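Local coordinates for protein Rna-directed RNA polymerase (Infectious pancreatic necrosis virus, PDB 3ZED) that probably catalyses RNA-templated synthesis of viral RNA from ribonucleoside triphosphates and is probably found both free and covalently attached to the genomic RNA, at residues B[133-138]-B[142-147]. Sequence-based numbering, arbitrary orientation.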
# COMPACT_ATOMS: atom_id res chain seq x y z
N PHE B 133 35.08 4.68 17.75
CA PHE B 133 35.76 4.29 18.98
C PHE B 133 35.86 2.78 19.10
O PHE B 133 36.91 2.27 19.46
CB PHE B 133 35.09 4.85 20.25
CG PHE B 133 35.70 4.28 21.53
CD1 PHE B 133 37.04 4.48 21.84
CD2 PHE B 133 34.93 3.48 22.39
CE1 PHE B 133 37.60 3.95 23.01
CE2 PHE B 133 35.48 2.97 23.57
CZ PHE B 133 36.80 3.23 23.88
N PHE B 134 34.78 2.06 18.79
CA PHE B 134 34.83 0.62 18.93
C PHE B 134 35.68 -0.02 17.83
O PHE B 134 36.27 -1.07 18.08
CB PHE B 134 33.42 0.01 19.04
CG PHE B 134 32.80 0.26 20.41
CD1 PHE B 134 33.39 -0.25 21.57
CD2 PHE B 134 31.61 0.99 20.53
CE1 PHE B 134 32.80 -0.03 22.83
CE2 PHE B 134 31.04 1.22 21.79
CZ PHE B 134 31.64 0.71 22.94
N LEU B 135 35.83 0.65 16.64
CA LEU B 135 36.72 0.10 15.60
C LEU B 135 38.21 0.21 16.06
O LEU B 135 39.04 -0.64 15.69
CB LEU B 135 36.52 0.79 14.24
CG LEU B 135 37.36 0.22 13.07
CD1 LEU B 135 36.70 -0.99 12.48
CD2 LEU B 135 37.59 1.25 11.99
N LEU B 136 38.51 1.27 16.85
CA LEU B 136 39.82 1.53 17.43
C LEU B 136 40.24 0.45 18.43
O LEU B 136 41.43 0.25 18.64
CB LEU B 136 39.83 2.88 18.17
CG LEU B 136 39.71 4.18 17.36
CD1 LEU B 136 39.59 5.37 18.29
CD2 LEU B 136 40.88 4.35 16.39
N GLU B 137 39.25 -0.22 19.06
CA GLU B 137 39.46 -1.22 20.14
C GLU B 137 39.17 -2.67 19.76
O GLU B 137 39.51 -3.56 20.52
CB GLU B 137 38.54 -0.88 21.33
CG GLU B 137 38.94 0.37 22.11
CD GLU B 137 38.36 0.43 23.51
OE1 GLU B 137 37.17 0.07 23.69
OE2 GLU B 137 39.09 0.88 24.42
N ASN B 138 38.49 -2.92 18.63
CA ASN B 138 38.11 -4.28 18.26
C ASN B 138 38.50 -4.63 16.83
O ASN B 138 38.18 -3.89 15.91
CB ASN B 138 36.60 -4.45 18.40
CG ASN B 138 36.04 -4.25 19.79
OD1 ASN B 138 35.93 -5.19 20.58
ND2 ASN B 138 35.57 -3.06 20.08
N THR B 142 34.54 -7.34 9.61
CA THR B 142 33.57 -6.51 8.87
C THR B 142 33.44 -5.08 9.46
O THR B 142 32.72 -4.25 8.87
CB THR B 142 32.18 -7.18 8.82
OG1 THR B 142 31.73 -7.41 10.15
CG2 THR B 142 32.19 -8.49 8.03
N GLY B 143 34.10 -4.83 10.60
CA GLY B 143 34.10 -3.53 11.27
C GLY B 143 34.44 -2.35 10.36
O GLY B 143 33.66 -1.39 10.28
N PRO B 144 35.59 -2.38 9.62
CA PRO B 144 35.94 -1.21 8.78
C PRO B 144 34.89 -0.90 7.70
O PRO B 144 34.57 0.26 7.49
CB PRO B 144 37.30 -1.61 8.18
CG PRO B 144 37.88 -2.59 9.17
CD PRO B 144 36.68 -3.39 9.62
N GLU B 145 34.33 -1.95 7.06
CA GLU B 145 33.30 -1.79 6.05
C GLU B 145 32.01 -1.23 6.66
O GLU B 145 31.35 -0.44 5.99
CB GLU B 145 33.03 -3.11 5.33
CG GLU B 145 32.27 -2.98 4.01
CD GLU B 145 32.83 -2.05 2.94
OE1 GLU B 145 34.07 -1.90 2.82
OE2 GLU B 145 32.00 -1.49 2.18
N THR B 146 31.67 -1.59 7.91
CA THR B 146 30.47 -1.07 8.56
C THR B 146 30.65 0.42 8.85
O THR B 146 29.74 1.20 8.56
CB THR B 146 30.16 -1.86 9.85
OG1 THR B 146 29.95 -3.24 9.52
CG2 THR B 146 28.95 -1.32 10.60
N LEU B 147 31.80 0.82 9.41
CA LEU B 147 32.08 2.23 9.69
C LEU B 147 32.02 3.07 8.39
O LEU B 147 31.35 4.10 8.36
CB LEU B 147 33.46 2.41 10.38
CG LEU B 147 33.86 3.88 10.72
CD1 LEU B 147 32.83 4.54 11.63
CD2 LEU B 147 35.29 3.96 11.34
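A helical hairpin at the periphery of the polymerase joins helix 125-137 to helix 143-156, and Leu135 bridges its two arms by touching Gly143, Pro144 and Leu147. The short helical segments run antiparallel at 165°, their axes 10.2 Å apart. Leu135 holds its CG anti to the backbone N (chi1 -177°), which carries the branch point toward the second helix, and chi2 (83°) then divides the two methyls between separate targets. CD1 lies against the backbone at Gly143 and Pro144, 3.4 Å from both Gly143 C and Pro144 N, and also meets the pyrrolidine ring, with Pro144 CD 3.7 Å away. Gly143 has no side chain, and CD1 packs directly on its backbone, on the side where a CB would point. The other branch, CD2, reaches Leu147 CD2 at 3.6 Å, one turn further along. Leu147 in turn packs on Leu128, Leu131 and Thr132, extending the packing back along helix 125-137. Near the turn, Asn138 ND2 donates to Phe134 O at 2.9 Å, tying the amide back to a carbonyl that also accepts from Glu137 N. Phe134 itself meets His633 of helix 625-645 edge-to-face. The two segments thus meet through van der Waals contacts of the Leu135 methyls with backbone, ring and methyl, without a polar bond between them.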